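Local structure of nine-heme cytochrome C (Desulfovibrio desulfuricans, 1OFW) at residues Arg109-Cys114 with Cys270-Asp275; Asn132-Met137 with Leu158-Thr162; Cys241-Lys247 with Arg256-Ala262. The protein carries electrons through nine covalently bound c-type hemes and may be part of a transmembrane redox complex that delivers electrons to the cytoplasm for sulfate reduction. All blocks are in the same frame, centred on the assembly; numbering follows the deposited sequence.

Contact 1. Residues Arg109-Cys114 with Cys270-Asp275. With HEC (heme c), chain J.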
loop_
_atom_site.group_PDB
_atom_site.type_symbol
_atom_site.label_atom_id
_atom_site.label_comp_id
_atom_site.label_asym_id
_atom_site.label_seq_id
_atom_site.Cartn_x
_atom_site.Cartn_y
_atom_site.Cartn_z
ATOM N N ARG A 109 -9.995 -10.301 -2.911
ATOM C CA ARG A 109 -10.636 -10.649 -1.648
ATOM C C ARG A 109 -9.673 -10.755 -0.489
ATOM O O ARG A 109 -10.037 -10.370 0.635
ATOM C CB ARG A 109 -11.367 -11.989 -1.807
ATOM C CG ARG A 109 -12.467 -12.206 -0.830
ATOM C CD ARG A 109 -13.071 -13.619 -0.822
ATOM N NE ARG A 109 -13.131 -13.985 0.591
ATOM C CZ ARG A 109 -12.576 -14.854 1.407
ATOM N NH1 ARG A 109 -11.680 -15.760 1.021
ATOM N NH2 ARG A 109 -12.936 -14.834 2.703
ATOM N N GLU A 110 -8.475 -11.273 -0.703
ATOM C CA GLU A 110 -7.523 -11.514 0.387
ATOM C C GLU A 110 -7.006 -10.188 0.923
ATOM O O GLU A 110 -6.527 -10.111 2.056
ATOM C CB GLU A 110 -6.387 -12.428 -0.044
ATOM C CG GLU A 110 -5.506 -11.910 -1.148
ATOM C CD GLU A 110 -5.932 -12.314 -2.542
ATOM O OE1 GLU A 110 -7.105 -12.558 -2.818
ATOM O OE2 GLU A 110 -5.071 -12.391 -3.436
ATOM N N CYS A 111 -7.103 -9.131 0.147
ATOM C CA CYS A 111 -6.663 -7.810 0.559
ATOM C C CYS A 111 -7.789 -6.928 1.062
ATOM O O CYS A 111 -7.566 -6.031 1.889
ATOM C CB CYS A 111 -6.029 -7.097 -0.655
ATOM S SG CYS A 111 -4.874 -8.014 -1.661
ATOM N N ALA A 112 -9.011 -7.137 0.576
ATOM C CA ALA A 112 -10.108 -6.189 0.660
ATOM C C ALA A 112 -10.813 -6.181 2.018
ATOM O O ALA A 112 -11.619 -5.270 2.264
ATOM C CB ALA A 112 -11.111 -6.446 -0.445
ATOM N N GLY A 113 -10.469 -7.165 2.827
ATOM C CA GLY A 113 -11.018 -7.193 4.187
ATOM C C GLY A 113 -10.289 -6.208 5.074
ATOM O O GLY A 113 -10.876 -5.233 5.566
ATOM N N CYS A 114 -8.980 -6.434 5.242
ATOM C CA CYS A 114 -8.211 -5.430 5.947
ATOM C C CYS A 114 -8.350 -4.046 5.308
ATOM O O CYS A 114 -8.527 -3.048 6.000
ATOM C CB CYS A 114 -6.744 -5.843 5.985
ATOM S SG CYS A 114 -6.417 -7.238 7.061
ATOM N N CYS A 270 -14.696 -5.522 7.922
ATOM C CA CYS A 270 -13.805 -6.480 7.268
ATOM C C CYS A 270 -14.579 -7.659 6.730
ATOM O O CYS A 270 -14.393 -8.096 5.583
ATOM C CB CYS A 270 -12.713 -6.989 8.220
ATOM S SG CYS A 270 -11.760 -8.316 7.403
ATOM N N HIS A 271 -15.504 -8.207 7.550
ATOM C CA HIS A 271 -16.326 -9.313 7.085
ATOM C C HIS A 271 -17.025 -9.004 5.754
ATOM O O HIS A 271 -17.042 -9.851 4.846
ATOM C CB HIS A 271 -17.362 -9.714 8.160
ATOM C CG HIS A 271 -16.735 -10.377 9.348
ATOM N ND1 HIS A 271 -17.484 -10.647 10.475
ATOM C CD2 HIS A 271 -15.490 -10.806 9.632
ATOM C CE1 HIS A 271 -16.711 -11.234 11.386
ATOM N NE2 HIS A 271 -15.483 -11.340 10.903
ATOM N N LYS A 272 -17.573 -7.810 5.646
ATOM C CA LYS A 272 -18.211 -7.445 4.388
ATOM C C LYS A 272 -17.162 -7.282 3.298
ATOM O O LYS A 272 -17.353 -7.775 2.182
ATOM C CB LYS A 272 -19.037 -6.191 4.585
ATOM C CG LYS A 272 -19.806 -5.739 3.341
ATOM C CD LYS A 272 -20.164 -4.258 3.416
ATOM C CE LYS A 272 -20.215 -3.667 1.998
ATOM N NZ LYS A 272 -21.587 -3.675 1.424
ATOM N N GLY A 273 -16.041 -6.623 3.563
ATOM C CA GLY A 273 -15.043 -6.436 2.522
ATOM C C GLY A 273 -14.483 -7.706 1.939
ATOM O O GLY A 273 -14.119 -7.717 0.757
ATOM N N MET A 274 -14.413 -8.789 2.707
ATOM C CA MET A 274 -13.843 -10.001 2.091
ATOM C C MET A 274 -14.890 -11.092 2.007
ATOM O O MET A 274 -14.568 -12.267 1.872
ATOM C CB MET A 274 -12.506 -10.326 2.766
ATOM C CG MET A 274 -12.506 -10.649 4.237
ATOM S SD MET A 274 -10.846 -10.877 4.894
ATOM C CE MET A 274 -10.223 -12.330 4.044
ATOM N N ASP A 275 -16.173 -10.736 2.028
ATOM C CA ASP A 275 -17.289 -11.590 1.761
ATOM C C ASP A 275 -17.340 -12.819 2.666
ATOM O O ASP A 275 -17.527 -13.947 2.186
ATOM C CB ASP A 275 -17.175 -12.111 0.307
ATOM C CG ASP A 275 -16.809 -10.999 -0.673
ATOM O OD1 ASP A 275 -17.693 -10.124 -0.851
ATOM O OD2 ASP A 275 -15.679 -11.005 -1.234
HETATM FE FE HEC J . -13.923 -12.098 11.918
HETATM C CHA HEC J . -14.702 -15.186 10.755
HETATM C CHB HEC J . -15.831 -12.650 14.710
HETATM C CHC HEC J . -13.127 -9.009 13.087
HETATM C CHD HEC J . -11.993 -11.531 9.124
HETATM N NA HEC J . -15.048 -13.602 12.604
HETATM C C1A HEC J . -15.245 -14.831 11.974
HETATM C C2A HEC J . -16.096 -15.661 12.794
HETATM C C3A HEC J . -16.427 -14.948 13.880
HETATM C C4A HEC J . -15.761 -13.669 13.779
HETATM C CMA HEC J . -17.336 -15.286 15.072
HETATM C CAA HEC J . -16.481 -17.098 12.423
HETATM C CBA HEC J . -15.514 -18.116 13.046
HETATM C CGA HEC J . -14.179 -17.693 13.596
HETATM O O1A HEC J . -13.218 -17.825 12.792
HETATM O O2A HEC J . -14.006 -17.272 14.780
HETATM N NB HEC J . -14.432 -11.035 13.516
HETATM C C1B HEC J . -15.201 -11.436 14.612
HETATM C C2B HEC J . -15.244 -10.377 15.599
HETATM C C3B HEC J . -14.486 -9.353 15.149
HETATM C C4B HEC J . -13.976 -9.772 13.857
HETATM C CMB HEC J . -16.044 -10.489 16.895
HETATM C CAB HEC J . -14.186 -8.003 15.783
HETATM C CBB HEC J . -13.771 -8.078 17.270
HETATM N NC HEC J . -12.833 -10.583 11.201
HETATM C C1C HEC J . -12.629 -9.387 11.855
HETATM C C2C HEC J . -11.815 -8.483 11.041
HETATM C C3C HEC J . -11.460 -9.203 9.967
HETATM C C4C HEC J . -12.089 -10.498 10.048
HETATM C CMC HEC J . -11.547 -7.022 11.441
HETATM C CAC HEC J . -10.622 -8.836 8.720
HETATM C CBC HEC J . -9.532 -7.792 8.954
HETATM N ND HEC J . -13.433 -13.155 10.291
HETATM C C1D HEC J . -12.614 -12.753 9.246
HETATM C C2D HEC J . -12.525 -13.816 8.263
HETATM C C3D HEC J . -13.296 -14.829 8.702
HETATM C C4D HEC J . -13.850 -14.441 9.974
HETATM C CMD HEC J . -11.711 -13.736 6.957
HETATM C CAD HEC J . -13.547 -16.145 7.934
HETATM C CBD HEC J . -12.669 -17.244 8.562
HETATM C CGD HEC J . -11.289 -17.248 7.935
HETATM O O1D HEC J . -10.330 -16.842 8.631
HETATM O O2D HEC J . -11.212 -17.639 6.750
#
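Cys270 meets Gly113 at the point where the two backbones come closest, their CA atoms 4.2 Å apart. The sulfur, swung away from its own backbone N (chi1 174°), lies 3.5 Å from Gly113 C and at the same time forms the thioether to CAC of the heme, so the glycine backbone packs directly against a heme attachment point. Cys114 adds to this: its own sulfur is linked to heme 4, yet it also touches CBC of the heme held by Cys270. Next, His271 turns its back on 109-114 and binds the iron of heme 8 through NE2, with His200 as the second axial ligand; Cys270 and His271 are thus the end of a CXXCH heme-binding motif. Gly273 O lies against Ala112 CB, 3.5 Å away. Met274 and Arg109 carry much of the packing. The CB and SD of Met274 lie against Gly113 CA (CB at 3.7 Å), and the bend at chi3 (-64°) brings CE to 3.6 Å from heme methyl CMD and over one face of the Arg109 guanidinium. Met274 O accepts from Arg109 NE at 2.6 Å, nearly straight (168°) and in the guanidinium plane; NH2 adds a weak second bond. Asp275, at positive phi, is the C-prime residue of a Schellman motif, and its OD2 lies beside Arg109 CG and CD. The C-terminal end of helix 259-273 therefore abuts the short, weakly bonded helix 109-112, while Arg207, in the loop after helix 197-206, touches both Arg109 and Met274.

Contact 2. Residues Asn132-Met137 with Leu158-Thr162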
loop_
_atom_site.group_PDB
_atom_site.type_symbol
_atom_site.label_atom_id
_atom_site.label_comp_id
_atom_site.label_asym_id
_atom_site.label_seq_id
_atom_site.Cartn_x
_atom_site.Cartn_y
_atom_site.Cartn_z
ATOM N N ASN A 132 13.469 4.750 -3.304
ATOM C CA ASN A 132 14.190 3.623 -2.708
ATOM C C ASN A 132 15.592 3.440 -3.246
ATOM O O ASN A 132 16.169 2.355 -3.035
ATOM C CB ASN A 132 13.342 2.367 -2.980
ATOM C CG ASN A 132 13.216 1.976 -4.433
ATOM O OD1 ASN A 132 13.842 2.533 -5.316
ATOM N ND2 ASN A 132 12.404 0.986 -4.777
ATOM N N ILE A 133 16.176 4.390 -3.918
ATOM C CA ILE A 133 17.500 4.244 -4.535
ATOM C C ILE A 133 18.639 3.845 -3.619
ATOM O O ILE A 133 18.741 4.278 -2.477
ATOM C CB ILE A 133 17.967 5.578 -5.197
ATOM C CG1 ILE A 133 19.137 5.340 -6.163
ATOM C CG2 ILE A 133 18.336 6.649 -4.181
ATOM C CD1 ILE A 133 18.803 4.510 -7.366
ATOM N N THR A 134 19.589 3.089 -4.194
ATOM C CA THR A 134 20.797 2.725 -3.499
ATOM C C THR A 134 21.575 3.947 -3.011
ATOM O O THR A 134 21.714 4.951 -3.699
ATOM C CB THR A 134 21.762 1.854 -4.322
ATOM O OG1 THR A 134 23.010 1.742 -3.612
ATOM C CG2 THR A 134 22.082 2.498 -5.662
ATOM N N PRO A 135 22.115 3.874 -1.785
ATOM C CA PRO A 135 22.989 4.950 -1.305
ATOM C C PRO A 135 24.209 5.161 -2.159
ATOM O O PRO A 135 24.852 6.200 -2.077
ATOM C CB PRO A 135 23.463 4.437 0.061
ATOM C CG PRO A 135 22.346 3.549 0.506
ATOM C CD PRO A 135 21.915 2.832 -0.751
ATOM N N SER A 136 24.561 4.228 -3.020
ATOM C CA SER A 136 25.733 4.387 -3.870
ATOM C C SER A 136 25.599 5.421 -4.973
ATOM O O SER A 136 26.589 5.933 -5.516
ATOM C CB SER A 136 26.036 3.018 -4.504
ATOM O OG SER A 136 26.257 2.073 -3.468
ATOM N N MET A 137 24.373 5.765 -5.383
ATOM C CA MET A 137 24.236 6.796 -6.418
ATOM C C MET A 137 24.889 8.096 -5.995
ATOM O O MET A 137 24.661 8.533 -4.870
ATOM C CB MET A 137 22.740 7.040 -6.685
ATOM C CG MET A 137 22.528 8.126 -7.729
ATOM S SD MET A 137 20.827 8.651 -7.899
ATOM C CE MET A 137 20.513 9.497 -6.381
ATOM N N LEU A 158 22.874 0.931 -11.224
ATOM C CA LEU A 158 22.254 1.495 -10.011
ATOM C C LEU A 158 20.976 0.724 -9.671
ATOM O O LEU A 158 20.728 0.409 -8.510
ATOM C CB LEU A 158 21.931 2.974 -10.198
ATOM C CG LEU A 158 23.132 3.951 -10.172
ATOM C CD1 LEU A 158 22.658 5.326 -10.596
ATOM C CD2 LEU A 158 23.784 3.974 -8.807
ATOM N N ALA A 159 20.175 0.430 -10.695
ATOM C CA ALA A 159 18.933 -0.297 -10.473
ATOM C C ALA A 159 19.219 -1.688 -9.929
ATOM O O ALA A 159 18.592 -2.189 -8.992
ATOM C CB ALA A 159 18.158 -0.389 -11.779
ATOM N N ALA A 160 20.215 -2.372 -10.516
ATOM C CA ALA A 160 20.505 -3.725 -10.042
ATOM C C ALA A 160 21.050 -3.741 -8.640
ATOM O O ALA A 160 20.734 -4.606 -7.821
ATOM C CB ALA A 160 21.501 -4.374 -10.996
ATOM N N GLU A 161 21.905 -2.796 -8.306
ATOM C CA GLU A 161 22.451 -2.700 -6.960
ATOM C C GLU A 161 21.325 -2.494 -5.963
ATOM O O GLU A 161 21.234 -3.097 -4.901
ATOM C CB GLU A 161 23.488 -1.578 -6.891
ATOM C CG GLU A 161 23.979 -1.339 -5.483
ATOM C CD GLU A 161 25.095 -0.303 -5.445
ATOM O OE1 GLU A 161 25.400 0.318 -6.477
ATOM O OE2 GLU A 161 25.662 -0.124 -4.348
ATOM N N THR A 162 20.399 -1.622 -6.340
ATOM C CA THR A 162 19.251 -1.371 -5.464
ATOM C C THR A 162 18.415 -2.607 -5.279
ATOM O O THR A 162 18.093 -3.025 -4.150
ATOM C CB THR A 162 18.397 -0.233 -6.060
ATOM O OG1 THR A 162 19.179 0.942 -6.173
ATOM C CG2 THR A 162 17.230 0.125 -5.131
#
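Thr134 and Thr162 make the central contact: the backbone N of Thr134 donates to Thr162 OG1 at 2.9 Å, with a bent N-H...O angle of 139°. That hydroxyl is used twice, since it donates in turn to Leu158 O one helical turn back. Leu158 O also takes the normal helix bond from Thr162 N, the two donors arriving from opposite faces of the carbonyl plane. Beside this chain of bonds, Thr162 CG2 rests 3.2 Å from Asn132 O. One residue earlier on the helix, Glu161 stretches out fully extended (chi1 174°, chi2 175°) and its OE2 accepts from Ser136 OG; the modelled separation of 2.4 Å is very short, and that length is doubtful. The apolar part falls to Leu158, whose CD2 touches both Met137 CA, at 3.7 Å, and Thr134 CG2, while CD1 meets Met137 CG.

What shapes the loop for this is an ST turn, in which Ser136 N donates to Thr134 OG1 at 3.0 Å, inside a type I beta turn running from Thr134 to Met137. The turn presents Thr134 and Ser136 to the same side of helix 152-164, just after the heme 5 attachment sequence that ends at His131. Further out, Asn132 is held by Val34 N, which bonds to its OD1, and more weakly by Thr129 O at ND2. Ile133 packs on Val15 and Val34, as does Ala159 on the helix side, so both segments lean on the two-stranded sheet formed by 13-16 and 33-36. Met137 reaches Met142 of helix 139-147, and Leu158 touches Gln141 of that helix.

Contact 3. Residues Cys241-Lys247 with Arg256-Ala262. With HEC (heme c), chain I.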
loop_
_atom_site.group_PDB
_atom_site.type_symbol
_atom_site.label_atom_id
_atom_site.label_comp_id
_atom_site.label_asym_id
_atom_site.label_seq_id
_atom_site.Cartn_x
_atom_site.Cartn_y
_atom_site.Cartn_z
ATOM N N CYS A 241 -9.543 -0.475 22.699
ATOM C CA CYS A 241 -10.408 0.362 21.890
ATOM C C CYS A 241 -11.117 1.409 22.738
ATOM O O CYS A 241 -11.308 2.557 22.386
ATOM C CB CYS A 241 -11.447 -0.494 21.168
ATOM S SG CYS A 241 -10.843 -1.953 20.297
ATOM N N GLY A 242 -11.552 0.922 23.905
ATOM C CA GLY A 242 -12.302 1.787 24.795
ATOM C C GLY A 242 -11.474 2.834 25.492
ATOM O O GLY A 242 -12.035 3.663 26.217
ATOM N N SER A 243 -10.172 2.917 25.280
ATOM C CA SER A 243 -9.434 4.082 25.759
ATOM C C SER A 243 -9.753 5.319 24.942
ATOM O O SER A 243 -9.658 6.463 25.423
ATOM C CB SER A 243 -7.919 3.879 25.666
ATOM O OG SER A 243 -7.397 3.049 26.652
ATOM N N CYS A 244 -10.117 5.138 23.669
ATOM C CA CYS A 244 -10.416 6.201 22.752
ATOM C C CYS A 244 -11.899 6.286 22.363
ATOM O O CYS A 244 -12.341 7.388 22.017
ATOM C CB CYS A 244 -9.565 6.066 21.484
ATOM S SG CYS A 244 -7.800 6.277 21.826
ATOM N N HIS A 245 -12.594 5.159 22.398
ATOM C CA HIS A 245 -13.993 5.071 22.034
ATOM C C HIS A 245 -14.851 4.909 23.286
ATOM O O HIS A 245 -14.808 3.876 23.940
ATOM C CB HIS A 245 -14.183 3.897 21.043
ATOM C CG HIS A 245 -13.496 4.118 19.740
ATOM N ND1 HIS A 245 -14.023 4.881 18.749
ATOM C CD2 HIS A 245 -12.291 3.701 19.272
ATOM C CE1 HIS A 245 -13.177 4.913 17.723
ATOM N NE2 HIS A 245 -12.112 4.197 18.009
ATOM N N THR A 246 -15.578 5.985 23.601
ATOM C CA THR A 246 -16.361 5.987 24.836
ATOM C C THR A 246 -17.603 5.133 24.664
ATOM O O THR A 246 -18.071 4.961 23.548
ATOM C CB THR A 246 -16.734 7.439 25.186
ATOM O OG1 THR A 246 -17.419 8.077 24.093
ATOM C CG2 THR A 246 -15.438 8.205 25.414
ATOM N N LYS A 247 -18.111 4.601 25.775
ATOM C CA LYS A 247 -19.364 3.840 25.704
ATOM C C LYS A 247 -20.526 4.703 25.219
ATOM O O LYS A 247 -21.318 4.280 24.381
ATOM C CB LYS A 247 -19.639 3.216 27.068
ATOM C CG LYS A 247 -21.017 2.531 27.116
ATOM C CD LYS A 247 -21.275 2.111 28.556
ATOM C CE LYS A 247 -22.748 1.794 28.830
ATOM N NZ LYS A 247 -23.455 3.003 29.313
ATOM N N ARG A 256 -15.510 9.903 15.995
ATOM C CA ARG A 256 -15.270 8.631 16.673
ATOM C C ARG A 256 -16.585 7.925 17.013
ATOM O O ARG A 256 -17.383 8.481 17.758
ATOM C CB ARG A 256 -14.534 8.748 18.016
ATOM C CG ARG A 256 -13.097 9.195 17.859
ATOM C CD ARG A 256 -12.480 9.255 19.267
ATOM N NE ARG A 256 -11.387 10.204 19.225
ATOM C CZ ARG A 256 -10.512 10.331 20.211
ATOM N NH1 ARG A 256 -10.587 9.563 21.288
ATOM N NH2 ARG A 256 -9.557 11.237 20.066
ATOM N N PRO A 257 -16.793 6.718 16.514
ATOM C CA PRO A 257 -17.956 5.955 16.975
ATOM C C PRO A 257 -17.869 5.631 18.445
ATOM O O PRO A 257 -16.793 5.526 19.042
ATOM C CB PRO A 257 -17.866 4.632 16.204
ATOM C CG PRO A 257 -16.892 4.857 15.108
ATOM C CD PRO A 257 -16.022 6.004 15.483
ATOM N N ASN A 258 -19.030 5.477 19.107
ATOM C CA ASN A 258 -19.011 4.939 20.456
ATOM C C ASN A 258 -18.530 3.503 20.429
ATOM O O ASN A 258 -18.380 2.915 19.357
ATOM C CB ASN A 258 -20.366 5.095 21.131
ATOM C CG ASN A 258 -21.438 4.092 20.840
ATOM O OD1 ASN A 258 -21.447 3.322 19.892
ATOM N ND2 ASN A 258 -22.416 4.060 21.759
ATOM N N LEU A 259 -18.235 2.963 21.590
ATOM C CA LEU A 259 -17.509 1.690 21.618
ATOM C C LEU A 259 -18.299 0.570 20.988
ATOM O O LEU A 259 -17.700 -0.234 20.255
ATOM C CB LEU A 259 -17.096 1.348 23.040
ATOM C CG LEU A 259 -16.281 0.098 23.265
ATOM C CD1 LEU A 259 -14.949 0.164 22.491
ATOM C CD2 LEU A 259 -15.951 -0.180 24.729
ATOM N N MET A 260 -19.590 0.393 21.245
ATOM C CA MET A 260 -20.317 -0.663 20.538
ATOM C C MET A 260 -20.227 -0.533 19.019
ATOM O O MET A 260 -20.001 -1.491 18.280
ATOM C CB MET A 260 -21.809 -0.625 20.919
ATOM C CG MET A 260 -22.587 -1.770 20.299
ATOM S SD MET A 260 -24.326 -1.674 20.751
ATOM C CE MET A 260 -24.751 -0.177 19.851
ATOM N N ALA A 261 -20.426 0.663 18.505
ATOM C CA ALA A 261 -20.420 0.886 17.078
ATOM C C ALA A 261 -18.995 0.697 16.541
ATOM O O ALA A 261 -18.796 0.266 15.407
ATOM C CB ALA A 261 -20.972 2.276 16.717
ATOM N N ALA A 262 -17.996 1.044 17.330
ATOM C CA ALA A 262 -16.606 0.842 16.920
ATOM C C ALA A 262 -16.334 -0.644 16.666
ATOM O O ALA A 262 -15.781 -1.013 15.619
ATOM C CB ALA A 262 -15.671 1.427 17.955
HETATM FE FE HEC I . -10.761 3.759 16.611
HETATM C CHA HEC I . -12.396 5.802 14.332
HETATM C CHB HEC I . -12.814 1.196 15.755
HETATM C CHC HEC I . -9.009 1.698 18.717
HETATM C CHD HEC I . -8.952 6.454 17.700
HETATM N NA HEC I . -12.237 3.550 15.278
HETATM C C1A HEC I . -12.731 4.466 14.387
HETATM C C2A HEC I . -13.710 3.825 13.523
HETATM C C3A HEC I . -13.813 2.546 13.918
HETATM C C4A HEC I . -12.948 2.367 15.048
HETATM C CMA HEC I . -14.686 1.444 13.307
HETATM C CAA HEC I . -14.478 4.532 12.393
HETATM C CBA HEC I . -13.761 4.158 11.067
HETATM C CGA HEC I . -12.294 4.525 11.017
HETATM O O1A HEC I . -12.023 5.724 10.775
HETATM O O2A HEC I . -11.423 3.656 11.217
HETATM N NB HEC I . -10.913 1.856 17.182
HETATM C C1B HEC I . -11.856 0.942 16.728
HETATM C C2B HEC I . -11.653 -0.315 17.406
HETATM C C3B HEC I . -10.534 -0.203 18.139
HETATM C C4B HEC I . -10.087 1.164 18.037
HETATM C CMB HEC I . -12.602 -1.515 17.249
HETATM C CAB HEC I . -9.818 -1.232 18.984
HETATM C CBB HEC I . -9.221 -2.411 18.183
HETATM N NC HEC I . -9.267 4.045 17.919
HETATM C C1C HEC I . -8.692 3.074 18.712
HETATM C C2C HEC I . -7.745 3.686 19.631
HETATM C C3C HEC I . -7.774 4.997 19.388
HETATM C C4C HEC I . -8.675 5.248 18.308
HETATM C CMC HEC I . -6.999 2.936 20.724
HETATM C CAC HEC I . -7.085 6.153 20.147
HETATM C CBC HEC I . -5.568 5.915 20.339
HETATM N ND HEC I . -10.629 5.687 16.088
HETATM C C1D HEC I . -9.854 6.658 16.692
HETATM C C2D HEC I . -10.114 7.932 16.062
HETATM C C3D HEC I . -11.082 7.764 15.150
HETATM C C4D HEC I . -11.414 6.354 15.157
HETATM C CMD HEC I . -9.359 9.221 16.440
HETATM C CAD HEC I . -11.789 8.786 14.262
HETATM C CBD HEC I . -11.073 8.956 12.900
HETATM C CGD HEC I . -11.832 10.014 12.095
HETATM O O1D HEC I . -12.025 11.098 12.675
HETATM O O2D HEC I . -12.235 9.759 10.944
HETATM O O HOH W 1 -16.881 7.524 21.096
HETATM O O HOH W 2 -21.003 1.714 23.321
#
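The His245 ring carries Ala262 CB over one face, 4.0 Å from the ring centroid in a CH-pi contact, and meets Pro257 O at its edge. ND1 donates to Pro257 O at 2.9 Å, close to the ring plane, which fixes the rotation of the imidazole while NE2, across the ring, binds the heme 7 iron. This is the histidine of a CXXCH motif in a class III cytochrome c region: Cys241 and Cys244 form the thioethers to the same heme, and His230 is the other axial ligand. Hydrogen bonding to ND1 would probably make the ligand more electron-rich. The second flat group, the Arg256 guanidinium, has Cys244 O at its edge, where NH1 donates at 2.9 Å and 161°, in the guanidinium plane and on a lone pair in the carbonyl plane. A chi1 of -68° lays CG against the porphyrin carbons C2D and C3D, and the extended chain beyond it carries NH1 to that carbonyl. Pro257 continues this cover, with CG 3.6 Å from heme CAA.

Beyond the heme, the loop is tied to the start of helix 259-273. Leu259 N donates to Thr246 O at 2.8 Å, and Leu259 CD1 packs 3.8 Å from Cys241 CB. Asn258 is the N-cap: chi1 of 82° sets its amide over the helix start, where OD1 accepts from Ala261 N, while ND2 makes a weak bond to Lys247 O. One water donates to Pro257 O and to Thr246 OG1, itself also hydrogen-bonded to Glu248 O; a second, nearer the helix start, donates to Lys247 O and accepts from Met260 N at 2.8 Å.

Contacts 1 and 3 share helix 259-273. Contact 3 ties down its N-terminal start and contact 1 its C-terminal end, their centres about 22 Å apart, so this one helix runs between the heme 7 site and the heme 8 attachment. Contact 2 lies on the opposite side of the chain's centre, with its centre about 36 Å from that of contact 1 and about 46 Å from that of contact 3. Along the chain, 109-114 comes first; contacts 2 and 3 then follow in series before 270-275 closes contact 1. Contact 1 thereby joins the two class III cytochrome regions near heme 4, the heme between the two tetraheme clusters, whereas contacts 2 and 3 are local closures.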